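Local coordinates for protein 3-methyladenine DNA glycosylase (Helicobacter pylori, PDB 1PU6) that removes 3-methyladenine from alkylated DNA as a base excision repair glycosylase of the helix-hairpin-helix superfamily, at residues 5-9 and 184-189; 69-74 and 101-105; 75-81 and 94-98; 174-179 and 198-202. One frame throughout, in Å; residues are numbered along the deposited sequence.

The four contacts lie in two clusters on opposite sides of the chain's centre. Interactions 2 and 3 are 11 Å apart between centres and share helix 90-108. They pack the consecutive helices 65-74 and 77-83 against it, and interaction 3 is nested inside the loop that interaction 2 closes. Interactions 1 and 4 are 9 Å apart between centres and touch directly, for example L8 against F202. Their segments alternate along the chain, joining helix 4-12 to helices 167-179, 182-187 and 195-203. Interaction 1 thus brings the N-terminal helix back to the C-terminal part. This all-helical arrangement fits the two-lobed architecture of HhH-GPD glycosylases.

Interaction 1 of 4, residues 5-9 and 184-189; sequences FEILK and SALALY
F5 and L8 pack the N-terminal helix 4-12 against helix 182-187 and the residues that follow it, in the helical lobe of this HhH-GPD glycosylase that contains both chain ends. The contact is apolar packing with more open margins. The F5 ring makes the closest approach. Its CG is anti to the backbone N (chi1 179°), and the ring extends toward the first turn of segment 184-189. There CZ of F5 meets CB of S184 at 3.4 Å. One corner further round the ring, CE2 of F5 lies 3.7 Å from CA of A185. The ring meets these atoms obliquely. L8 packs beside F5, against L188. Its CD2 and CG both touch CD1 of L188, with CD2 at 3.8 Å. The two leucine side chains lie alongside each other and point in opposite directions. CD2 of L8 also makes a looser contact with CB of A185. CD1 of L8, the other methyl, comes to 4.2 Å from OH of Y189. That hydroxyl is hydrogen-bonded to OQ1 of the carboxylated lysine at position 205. L198 and F202 of helix 195-203 touch L8 as well, and L198 also touches A185. K9 lies at the margin. Its CG lies over one face of the F5 ring, offset toward the rim, and is 4.4 Å from CD2 of L188. Its amine turns back along its own helix to E6. There NZ of K9 meets OE1 of E6 at 3.2 Å in a salt bridge, approaching from above the carboxylate plane.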
loop_
_atom_site.group_PDB
_atom_site.type_symbol
_atom_site.label_atom_id
_atom_site.label_comp_id
_atom_site.label_asym_id
_atom_site.label_seq_id
_atom_site.Cartn_x
_atom_site.Cartn_y
_atom_site.Cartn_z
ATOM N N PHE A 5 11.685 -11.206 12.635
ATOM C CA PHE A 5 11.157 -10.897 13.964
ATOM C C PHE A 5 12.160 -10.073 14.755
ATOM O O PHE A 5 11.787 -9.122 15.454
ATOM C CB PHE A 5 10.751 -12.177 14.737
ATOM C CG PHE A 5 10.228 -11.895 16.112
ATOM C CD1 PHE A 5 10.865 -12.421 17.232
ATOM C CD2 PHE A 5 9.133 -11.053 16.292
ATOM C CE1 PHE A 5 10.367 -12.123 18.547
ATOM C CE2 PHE A 5 8.653 -10.755 17.570
ATOM C CZ PHE A 5 9.259 -11.288 18.681
ATOM N N GLU A 6 13.447 -10.383 14.601
ATOM C CA GLU A 6 14.501 -9.514 15.188
ATOM C C GLU A 6 14.491 -8.067 14.666
ATOM O O GLU A 6 14.647 -7.109 15.470
ATOM C CB GLU A 6 15.880 -10.142 15.083
ATOM C CG GLU A 6 15.946 -11.542 15.700
ATOM C CD GLU A 6 15.789 -11.522 17.218
ATOM O OE1 GLU A 6 15.217 -12.498 17.756
ATOM O OE2 GLU A 6 16.229 -10.534 17.880
ATOM N N ILE A 7 14.253 -7.920 13.358
ATOM C CA ILE A 7 14.194 -6.609 12.718
ATOM C C ILE A 7 12.958 -5.864 13.252
ATOM O O ILE A 7 13.059 -4.675 13.574
ATOM C CB ILE A 7 14.145 -6.753 11.169
ATOM C CG1 ILE A 7 15.480 -7.333 10.663
ATOM C CG2 ILE A 7 13.816 -5.401 10.476
ATOM C CD1 ILE A 7 15.469 -7.724 9.203
ATOM N N LEU A 8 11.805 -6.555 13.320
ATOM C CA LEU A 8 10.579 -5.941 13.854
ATOM C C LEU A 8 10.816 -5.399 15.274
ATOM O O LEU A 8 10.485 -4.222 15.570
ATOM C CB LEU A 8 9.403 -6.914 13.850
ATOM C CG LEU A 8 8.105 -6.367 14.492
ATOM C CD1 LEU A 8 7.609 -5.042 13.831
ATOM C CD2 LEU A 8 6.960 -7.416 14.417
ATOM N N LYS A 9 11.396 -6.219 16.157
ATOM C CA LYS A 9 11.684 -5.717 17.510
ATOM C C LYS A 9 12.596 -4.469 17.491
ATOM O O LYS A 9 12.360 -3.481 18.240
ATOM C CB LYS A 9 12.327 -6.848 18.358
ATOM C CG LYS A 9 11.353 -7.950 18.738
ATOM C CD LYS A 9 11.941 -8.964 19.733
ATOM C CE LYS A 9 12.982 -9.828 19.043
ATOM N NZ LYS A 9 13.687 -10.789 19.946
ATOM N N SER A 184 4.727 -14.005 20.030
ATOM C CA SER A 184 5.629 -12.930 20.483
ATOM C C SER A 184 5.399 -11.637 19.753
ATOM O O SER A 184 5.469 -10.519 20.343
ATOM C CB SER A 184 7.083 -13.380 20.319
ATOM O OG SER A 184 7.358 -14.477 21.176
ATOM N N ALA A 185 5.159 -11.761 18.441
ATOM C CA ALA A 185 4.985 -10.548 17.579
ATOM C C ALA A 185 3.698 -9.830 18.014
ATOM O O ALA A 185 3.686 -8.615 18.219
ATOM C CB ALA A 185 4.964 -10.948 16.128
ATOM N N LEU A 186 2.632 -10.602 18.229
ATOM C CA LEU A 186 1.351 -10.001 18.634
ATOM C C LEU A 186 1.435 -9.394 20.058
ATOM O O LEU A 186 0.779 -8.364 20.390
ATOM C CB LEU A 186 0.226 -11.046 18.571
ATOM C CG LEU A 186 -0.074 -11.465 17.115
ATOM C CD1 LEU A 186 -1.077 -12.607 17.145
ATOM C CD2 LEU A 186 -0.588 -10.332 16.211
ATOM N N ALA A 187 2.306 -9.983 20.889
ATOM C CA ALA A 187 2.485 -9.466 22.254
ATOM C C ALA A 187 3.212 -8.106 22.299
ATOM O O ALA A 187 3.072 -7.338 23.313
ATOM C CB ALA A 187 3.192 -10.542 23.100
ATOM N N LEU A 188 3.942 -7.756 21.228
ATOM C CA LEU A 188 4.534 -6.401 21.104
ATOM C C LEU A 188 3.466 -5.298 21.176
ATOM O O LEU A 188 3.782 -4.122 21.534
ATOM C CB LEU A 188 5.299 -6.225 19.769
ATOM C CG LEU A 188 6.572 -7.063 19.547
ATOM C CD1 LEU A 188 7.091 -6.783 18.164
ATOM C CD2 LEU A 188 7.636 -6.673 20.615
ATOM N N TYR A 189 2.226 -5.675 20.846
ATOM C CA TYR A 189 1.097 -4.760 20.855
ATOM C C TYR A 189 0.069 -5.158 21.906
ATOM O O TYR A 189 -1.108 -4.778 21.801
ATOM C CB TYR A 189 0.462 -4.759 19.443
ATOM C CG TYR A 189 1.439 -4.305 18.371
ATOM C CD1 TYR A 189 1.636 -2.927 18.072
ATOM C CD2 TYR A 189 2.205 -5.251 17.669
ATOM C CE1 TYR A 189 2.559 -2.524 17.047
ATOM C CE2 TYR A 189 3.126 -4.869 16.699
ATOM C CZ TYR A 189 3.310 -3.502 16.387
ATOM O OH TYR A 189 4.246 -3.170 15.412
#

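Interaction 2 of 4, residues 69-74 and 101-105; sequences LKKIAY and SGNIL. Unlike the reference sequence in segment 101-105: G102 (reference Lys).
L105 is the knob of this contact, set in a hole formed by L69, K70, A73 and Y74. From CA, its CB points toward helix 65-74. CG is anti to the carbonyl carbon (chi1 -70°), which directs the branch into the hole. CG itself lies 4.0 Å from CG of L69. At the tip the two methyls part. CD1 of L105 rests on CB of A73 at 3.6 Å. The same methyl touches CG of K70 and, obliquely, the ring of Y74 at CE2, 4.1 Å away. CD2 of L105 takes the other side and meets CD2 of L69 at 3.6 Å. The L69 and L105 side chains run past each other in opposite directions. CD2 of L69 goes on to touch CG2 of I104 at 3.8 Å. One turn before L105, S101 sets its CB against the backbone of A73, with CB of S101 3.7 Å from N of A73. Its OG packs on CG2 of I72 at 3.3 Å, while the polar need of that hydroxyl is met by the L97 carbonyl. The backbones come nearest at A73 and G102, whose CA atoms are 4.7 Å apart. G102 replaces a lysine of the reference sequence. The two helical segments cross at -124°. This is helix packing within the HhH-GPD region. F31 of helix 31-39 touches L69, I72 and S101. I104 contacts L34 of that helix, W122 of helix 120-124 and F114 of helix 111-117, while F111 covers L69.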
loop_
_atom_site.group_PDB
_atom_site.type_symbol
_atom_site.label_atom_id
_atom_site.label_comp_id
_atom_site.label_asym_id
_atom_site.label_seq_id
_atom_site.Cartn_x
_atom_site.Cartn_y
_atom_site.Cartn_z
ATOM N N LEU A 69 -15.916 4.680 -6.255
ATOM C CA LEU A 69 -15.491 3.631 -7.180
ATOM C C LEU A 69 -16.141 3.866 -8.555
ATOM O O LEU A 69 -15.487 3.781 -9.618
ATOM C CB LEU A 69 -15.860 2.238 -6.593
ATOM C CG LEU A 69 -15.695 1.023 -7.518
ATOM C CD1 LEU A 69 -14.229 0.853 -7.990
ATOM C CD2 LEU A 69 -16.195 -0.261 -6.786
ATOM N N LYS A 70 -17.431 4.140 -8.550
ATOM C CA LYS A 70 -18.121 4.389 -9.815
ATOM C C LYS A 70 -17.618 5.682 -10.493
ATOM O O LYS A 70 -17.535 5.729 -11.722
ATOM C CB LYS A 70 -19.650 4.421 -9.596
ATOM C CG LYS A 70 -20.205 3.052 -9.224
ATOM C CD LYS A 70 -21.738 3.066 -9.238
ATOM C CE LYS A 70 -22.313 1.676 -8.991
ATOM N NZ LYS A 70 -22.165 1.233 -7.582
ATOM N N LYS A 71 -17.281 6.727 -9.728
ATOM C CA LYS A 71 -16.786 7.956 -10.372
ATOM C C LYS A 71 -15.478 7.708 -11.120
ATOM O O LYS A 71 -15.288 8.264 -12.192
ATOM C CB LYS A 71 -16.526 9.009 -9.299
ATOM C CG LYS A 71 -17.792 9.574 -8.697
ATOM C CD LYS A 71 -18.304 10.665 -9.624
ATOM C CE LYS A 71 -17.492 11.973 -9.510
ATOM N N ILE A 72 -14.571 6.902 -10.568
ATOM C CA ILE A 72 -13.350 6.638 -11.296
ATOM C C ILE A 72 -13.582 5.711 -12.477
ATOM O O ILE A 72 -12.959 5.892 -13.547
ATOM C CB ILE A 72 -12.255 6.035 -10.345
ATOM C CG1 ILE A 72 -11.959 7.079 -9.248
ATOM C CG2 ILE A 72 -10.977 5.622 -11.150
ATOM C CD1 ILE A 72 -11.367 8.435 -9.750
ATOM N N ALA A 73 -14.470 4.741 -12.320
ATOM C CA ALA A 73 -14.713 3.805 -13.450
ATOM C C ALA A 73 -15.275 4.534 -14.660
ATOM O O ALA A 73 -14.988 4.135 -15.816
ATOM C CB ALA A 73 -15.707 2.648 -13.034
ATOM N N TYR A 74 -16.068 5.594 -14.422
ATOM C CA TYR A 74 -16.773 6.248 -15.530
ATOM C C TYR A 74 -16.271 7.663 -15.922
ATOM O O TYR A 74 -16.814 8.272 -16.856
ATOM C CB TYR A 74 -18.305 6.231 -15.275
ATOM C CG TYR A 74 -18.886 4.843 -15.307
ATOM C CD1 TYR A 74 -19.260 4.255 -16.535
ATOM C CD2 TYR A 74 -19.004 4.086 -14.135
ATOM C CE1 TYR A 74 -19.789 2.957 -16.577
ATOM C CE2 TYR A 74 -19.552 2.778 -14.162
ATOM C CZ TYR A 74 -19.921 2.227 -15.384
ATOM O OH TYR A 74 -20.421 0.946 -15.437
ATOM N N SER A 101 -10.961 0.115 -11.838
ATOM C CA SER A 101 -12.239 0.392 -11.212
ATOM C C SER A 101 -13.393 -0.276 -11.960
ATOM O O SER A 101 -14.288 -0.838 -11.338
ATOM C CB SER A 101 -12.457 1.920 -11.129
ATOM O OG SER A 101 -11.448 2.460 -10.233
ATOM N N GLY A 102 -13.398 -0.191 -13.296
ATOM C CA GLY A 102 -14.418 -0.888 -14.073
ATOM C C GLY A 102 -14.415 -2.409 -13.837
ATOM O O GLY A 102 -15.470 -3.058 -13.768
ATOM N N ASN A 103 -13.233 -2.994 -13.704
ATOM C CA ASN A 103 -13.183 -4.460 -13.540
ATOM C C ASN A 103 -13.574 -4.882 -12.123
ATOM O O ASN A 103 -14.121 -5.974 -11.905
ATOM C CB ASN A 103 -11.777 -4.989 -13.911
ATOM C CG ASN A 103 -11.613 -5.171 -15.383
ATOM O OD1 ASN A 103 -12.584 -5.459 -16.103
ATOM N ND2 ASN A 103 -10.416 -5.034 -15.867
ATOM N N ILE A 104 -13.345 -4.002 -11.142
ATOM C CA ILE A 104 -13.832 -4.310 -9.776
ATOM C C ILE A 104 -15.359 -4.392 -9.795
ATOM O O ILE A 104 -15.978 -5.297 -9.219
ATOM C CB ILE A 104 -13.387 -3.236 -8.754
ATOM C CG1 ILE A 104 -11.875 -3.325 -8.521
ATOM C CG2 ILE A 104 -14.164 -3.417 -7.395
ATOM C CD1 ILE A 104 -11.337 -2.173 -7.622
ATOM N N LEU A 105 -15.990 -3.432 -10.448
ATOM C CA LEU A 105 -17.473 -3.463 -10.528
ATOM C C LEU A 105 -17.954 -4.713 -11.257
ATOM O O LEU A 105 -18.934 -5.385 -10.815
ATOM C CB LEU A 105 -17.971 -2.184 -11.230
ATOM C CG LEU A 105 -17.793 -0.889 -10.397
ATOM C CD1 LEU A 105 -17.900 0.377 -11.279
ATOM C CD2 LEU A 105 -18.818 -0.844 -9.233
#

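Interaction 3 of 4, residues 75-81 and 94-98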
loop_
_atom_site.group_PDB
_atom_site.type_symbol
_atom_site.label_atom_id
_atom_site.label_comp_id
_atom_site.label_asym_id
_atom_site.label_seq_id
_atom_site.Cartn_x
_atom_site.Cartn_y
_atom_site.Cartn_z
ATOM N N ILE A 75 -15.218 8.162 -15.272
ATOM C CA ILE A 75 -14.689 9.521 -15.549
ATOM C C ILE A 75 -14.092 9.684 -16.946
ATOM O O ILE A 75 -13.541 8.701 -17.474
ATOM C CB ILE A 75 -13.623 9.886 -14.473
ATOM C CG1 ILE A 75 -13.312 11.392 -14.509
ATOM C CG2 ILE A 75 -12.334 9.057 -14.623
ATOM C CD1 ILE A 75 -12.561 11.837 -13.269
ATOM N N GLU A 76 -14.184 10.900 -17.529
ATOM C CA GLU A 76 -13.472 11.228 -18.753
ATOM C C GLU A 76 -11.962 11.087 -18.527
ATOM O O GLU A 76 -11.420 11.637 -17.595
ATOM C CB GLU A 76 -13.806 12.689 -19.163
ATOM C CG GLU A 76 -13.172 13.148 -20.470
ATOM N N PHE A 77 -11.299 10.371 -19.437
ATOM C CA PHE A 77 -9.876 10.113 -19.301
ATOM C C PHE A 77 -9.065 11.435 -19.111
ATOM O O PHE A 77 -8.228 11.539 -18.206
ATOM C CB PHE A 77 -9.373 9.357 -20.548
ATOM C CG PHE A 77 -7.892 9.186 -20.568
ATOM C CD1 PHE A 77 -7.100 10.179 -21.131
ATOM C CD2 PHE A 77 -7.281 8.062 -19.992
ATOM C CE1 PHE A 77 -5.684 10.052 -21.154
ATOM C CE2 PHE A 77 -5.864 7.912 -20.028
ATOM C CZ PHE A 77 -5.077 8.914 -20.616
ATOM N N SER A 78 -9.292 12.442 -19.984
ATOM C CA SER A 78 -8.429 13.632 -19.919
ATOM C C SER A 78 -8.602 14.385 -18.595
ATOM O O SER A 78 -7.665 15.046 -18.146
ATOM C CB SER A 78 -8.688 14.567 -21.096
ATOM O OG SER A 78 -9.960 15.206 -20.984
ATOM N N LYS A 79 -9.798 14.301 -17.993
ATOM C CA LYS A 79 -10.053 14.955 -16.715
ATOM C C LYS A 79 -9.246 14.287 -15.580
ATOM O O LYS A 79 -8.657 14.952 -14.733
ATOM C CB LYS A 79 -11.541 14.861 -16.400
ATOM C CG LYS A 79 -11.982 15.564 -15.123
ATOM C CD LYS A 79 -13.509 15.444 -15.004
ATOM C CE LYS A 79 -14.017 16.161 -13.753
ATOM N NZ LYS A 79 -15.487 15.947 -13.600
ATOM N N LEU A 80 -9.244 12.954 -15.568
ATOM C CA LEU A 80 -8.498 12.226 -14.571
ATOM C C LEU A 80 -7.007 12.459 -14.783
ATOM O O LEU A 80 -6.274 12.695 -13.793
ATOM C CB LEU A 80 -8.837 10.707 -14.590
ATOM C CG LEU A 80 -8.134 9.852 -13.551
ATOM C CD1 LEU A 80 -8.478 10.303 -12.122
ATOM C CD2 LEU A 80 -8.519 8.366 -13.726
ATOM N N ALA A 81 -6.572 12.442 -16.045
ATOM C CA ALA A 81 -5.133 12.573 -16.340
ATOM C C ALA A 81 -4.617 13.935 -15.853
ATOM O O ALA A 81 -3.519 14.005 -15.255
ATOM C CB ALA A 81 -4.863 12.386 -17.864
ATOM N N ALA A 94 -3.860 7.229 -15.277
ATOM C CA ALA A 94 -5.295 7.454 -15.475
ATOM C C ALA A 94 -5.951 6.222 -16.089
ATOM O O ALA A 94 -6.987 5.748 -15.588
ATOM C CB ALA A 94 -5.557 8.728 -16.352
ATOM N N LYS A 95 -5.376 5.684 -17.164
ATOM C CA LYS A 95 -5.979 4.507 -17.771
ATOM C C LYS A 95 -5.995 3.277 -16.780
ATOM O O LYS A 95 -6.971 2.525 -16.695
ATOM C CB LYS A 95 -5.226 4.118 -19.057
ATOM C CG LYS A 95 -5.777 2.774 -19.649
ATOM C CD LYS A 95 -5.346 2.617 -21.087
ATOM C CE LYS A 95 -5.719 1.234 -21.622
ATOM N NZ LYS A 95 -7.221 1.002 -21.720
ATOM N N ARG A 96 -4.907 3.111 -16.061
ATOM C CA ARG A 96 -4.806 1.977 -15.127
ATOM C C ARG A 96 -5.914 2.068 -14.049
ATOM O O ARG A 96 -6.538 1.046 -13.713
ATOM C CB ARG A 96 -3.473 2.062 -14.411
ATOM C CG ARG A 96 -3.143 0.860 -13.631
ATOM C CD ARG A 96 -1.678 0.979 -13.098
ATOM N NE ARG A 96 -0.748 1.328 -14.212
ATOM C CZ ARG A 96 0.418 1.942 -14.049
ATOM N NH1 ARG A 96 0.818 2.308 -12.847
ATOM N NH2 ARG A 96 1.218 2.166 -15.104
ATOM N N LEU A 97 -6.141 3.284 -13.502
ATOM C CA LEU A 97 -7.246 3.489 -12.509
ATOM C C LEU A 97 -8.644 3.249 -13.069
ATOM O O LEU A 97 -9.509 2.641 -12.428
ATOM C CB LEU A 97 -7.191 4.917 -11.915
ATOM C CG LEU A 97 -6.050 5.098 -10.940
ATOM C CD1 LEU A 97 -5.975 6.601 -10.563
ATOM C CD2 LEU A 97 -6.161 4.182 -9.706
ATOM N N ILE A 98 -8.888 3.794 -14.267
ATOM C CA ILE A 98 -10.195 3.622 -14.911
ATOM C C ILE A 98 -10.494 2.147 -15.191
ATOM O O ILE A 98 -11.603 1.635 -14.879
ATOM C CB ILE A 98 -10.261 4.479 -16.193
ATOM C CG1 ILE A 98 -10.312 5.956 -15.798
ATOM C CG2 ILE A 98 -11.461 4.087 -17.049
ATOM C CD1 ILE A 98 -10.036 6.923 -16.993
#
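Aliphatic packing between L80 and I98 forms the middle of this contact. CD2 of L80 meets CG1 of I98 at 3.6 Å, and the two side chains pass in opposite directions. CG of L80 is anti to its own N (chi1 -178°), and this turns CD2 onto the first turn of segment 94-98. There the same methyl lies 3.6 Å from O of A94 and also reaches CB of L97. I75, in the turn before helix 77-83, crosses I98 at about a right angle. Its CG2 touches CG1 of I98 at 3.9 Å. The second group is alanine against alanine, where the backbones come near each other. CB of A81 and CB of A94 are 4.0 Å apart. The CA atoms of A81 and A94 are 5.2 Å apart, the nearest pair at this end of the contact. CB of A94 also touches CG of L80. The third kind involves the F77 ring, which meets its neighbours obliquely. CE2 of F77 is 3.8 Å from CB of A94 and 3.7 Å from N of K95. CD2 of F77 is more loosely placed against CD1 of I98. K95 offers CB to the F77 ring, while its NZ forms a salt bridge with D99 on its own helix. The two helical segments cross at 115°. This is plain helix packing within the HhH-GPD region, joining helix 77-83 to the long helix 90-108. N91 and Y90 extend it to F77 and A81. L97 also faces helix 31-39, touching L35, V38 and L39, and I60 from a loop covers I75.

Interaction 4 of 4, residues 174-179 and 198-202; sequences FEKGVQ and LYARF
Y199 carries its CG anti to the carbonyl carbon (chi1 -75°), whereas F202 has its CG anti to the backbone N (chi1 -168°). From successive turns of helix 195-203, both rings thereby reach helix 167-179. V178 packs against both. Its CG2 lies 3.9 Å from CE1 of F202, and its CB is 4.0 Å from CE2 of Y199. CG1 of V178 turns to CD2 of L198. F174 completes an offset edge-to-face pair: its edge meets the face of F202, with planes at 79°, and its CD1 is 3.7 Å from CZ of F202. The Y199 hydroxyl ends beside E175 and Q179. It lies 3.5 Å from O of E175, a weak hydrogen bond at most. A water bridges more firmly, 2.9 Å from OH of Y199 and in the plane of the ring. It donates to OE1 of Q179 at 2.7 Å. E175 sets its CB and CG beside this hydroxyl, while its OE1 is bonded to N of M147. I7 of helix 4-12 also touches F202. This aromatic-rich interior, bordered by the N-terminal helix, belongs to the lobe that contains both chain ends in the HhH-GPD glycosylase fold.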
loop_
_atom_site.group_PDB
_atom_site.type_symbol
_atom_site.label_atom_id
_atom_site.label_comp_id
_atom_site.label_asym_id
_atom_site.label_seq_id
_atom_site.Cartn_x
_atom_site.Cartn_y
_atom_site.Cartn_z
ATOM N N PHE A 174 10.268 -11.545 5.026
ATOM C CA PHE A 174 9.655 -10.642 6.042
ATOM C C PHE A 174 8.443 -11.286 6.750
ATOM O O PHE A 174 8.327 -11.228 7.989
ATOM C CB PHE A 174 9.340 -9.276 5.433
ATOM C CG PHE A 174 10.518 -8.328 5.460
ATOM C CD1 PHE A 174 10.912 -7.716 6.656
ATOM C CD2 PHE A 174 11.264 -8.054 4.286
ATOM C CE1 PHE A 174 12.035 -6.852 6.709
ATOM C CE2 PHE A 174 12.379 -7.173 4.299
ATOM C CZ PHE A 174 12.773 -6.574 5.519
ATOM N N GLU A 175 7.607 -11.998 5.996
ATOM C CA GLU A 175 6.422 -12.648 6.599
ATOM C C GLU A 175 6.781 -13.803 7.521
ATOM O O GLU A 175 6.196 -13.946 8.613
ATOM C CB GLU A 175 5.428 -13.144 5.518
ATOM C CG GLU A 175 4.724 -11.961 4.848
ATOM C CD GLU A 175 3.790 -12.356 3.696
ATOM O OE1 GLU A 175 3.168 -11.452 3.045
ATOM O OE2 GLU A 175 3.658 -13.577 3.448
ATOM N N LYS A 176 7.661 -14.684 7.050
ATOM C CA LYS A 176 7.872 -15.931 7.789
ATOM C C LYS A 176 8.463 -15.742 9.205
ATOM O O LYS A 176 8.135 -16.508 10.120
ATOM C CB LYS A 176 8.687 -16.928 6.950
ATOM C CG LYS A 176 10.180 -16.718 6.903
ATOM C CD LYS A 176 10.782 -17.554 5.720
ATOM C CE LYS A 176 12.141 -18.178 6.013
ATOM N NZ LYS A 176 12.104 -19.141 7.171
ATOM N N GLY A 177 9.322 -14.737 9.391
ATOM C CA GLY A 177 9.876 -14.482 10.720
ATOM C C GLY A 177 8.767 -14.105 11.705
ATOM O O GLY A 177 8.805 -14.486 12.862
ATOM N N VAL A 178 7.770 -13.359 11.228
ATOM C CA VAL A 178 6.628 -13.010 12.079
ATOM C C VAL A 178 5.770 -14.288 12.339
ATOM O O VAL A 178 5.376 -14.585 13.490
ATOM C CB VAL A 178 5.793 -11.874 11.449
ATOM C CG1 VAL A 178 4.548 -11.578 12.313
ATOM C CG2 VAL A 178 6.647 -10.598 11.293
ATOM N N GLN A 179 5.454 -15.032 11.281
ATOM C CA GLN A 179 4.644 -16.267 11.437
ATOM C C GLN A 179 5.267 -17.255 12.423
ATOM O O GLN A 179 4.571 -17.912 13.238
ATOM C CB GLN A 179 4.476 -16.976 10.087
ATOM C CG GLN A 179 3.670 -16.178 9.053
ATOM C CD GLN A 179 3.825 -16.745 7.585
ATOM O OE1 GLN A 179 3.169 -16.271 6.672
ATOM N NE2 GLN A 179 4.676 -17.779 7.403
ATOM N N LEU A 198 -0.440 -5.483 12.024
ATOM C CA LEU A 198 0.980 -5.595 12.312
ATOM C C LEU A 198 1.837 -5.444 11.005
ATOM O O LEU A 198 2.803 -4.684 10.974
ATOM C CB LEU A 198 1.293 -6.912 13.057
ATOM C CG LEU A 198 2.726 -7.090 13.531
ATOM C CD1 LEU A 198 2.702 -8.115 14.806
ATOM C CD2 LEU A 198 3.605 -7.655 12.445
ATOM N N TYR A 199 1.475 -6.166 9.933
ATOM C CA TYR A 199 2.248 -6.039 8.682
ATOM C C TYR A 199 2.149 -4.595 8.098
ATOM O O TYR A 199 3.140 -4.064 7.562
ATOM C CB TYR A 199 1.703 -7.050 7.656
ATOM C CG TYR A 199 2.069 -8.495 7.866
ATOM C CD1 TYR A 199 1.219 -9.500 7.412
ATOM C CD2 TYR A 199 3.287 -8.875 8.407
ATOM C CE1 TYR A 199 1.529 -10.849 7.544
ATOM C CE2 TYR A 199 3.636 -10.267 8.543
ATOM C CZ TYR A 199 2.739 -11.234 8.088
ATOM O OH TYR A 199 3.037 -12.609 8.195
ATOM N N ALA A 200 0.973 -3.966 8.236
ATOM C CA ALA A 200 0.792 -2.560 7.789
ATOM C C ALA A 200 1.802 -1.654 8.464
ATOM O O ALA A 200 2.484 -0.822 7.801
ATOM C CB ALA A 200 -0.661 -2.100 8.086
ATOM N N ARG A 201 1.929 -1.822 9.779
ATOM C CA ARG A 201 2.842 -0.964 10.557
ATOM C C ARG A 201 4.311 -1.335 10.286
ATOM O O ARG A 201 5.176 -0.453 10.266
ATOM C CB ARG A 201 2.503 -1.074 12.035
ATOM C CG ARG A 201 1.130 -0.414 12.409
ATOM C CD ARG A 201 0.794 -0.497 13.839
ATOM N NE ARG A 201 1.694 0.445 14.597
ATOM C CZ ARG A 201 1.426 1.735 14.806
ATOM N NH1 ARG A 201 0.311 2.301 14.406
ATOM N NH2 ARG A 201 2.311 2.479 15.524
ATOM N N PHE A 202 4.611 -2.633 10.168
ATOM C CA PHE A 202 5.997 -3.086 9.949
ATOM C C PHE A 202 6.564 -2.477 8.634
ATOM O O PHE A 202 7.688 -1.874 8.619
ATOM C CB PHE A 202 5.993 -4.648 9.940
ATOM C CG PHE A 202 7.351 -5.303 9.999
ATOM C CD1 PHE A 202 7.410 -6.730 9.999
ATOM C CD2 PHE A 202 8.542 -4.602 10.064
ATOM C CE1 PHE A 202 8.604 -7.444 10.005
ATOM C CE2 PHE A 202 9.813 -5.295 10.100
ATOM C CZ PHE A 202 9.830 -6.738 10.084
HETATM O O HOH W 1 1.125 -14.480 7.089
#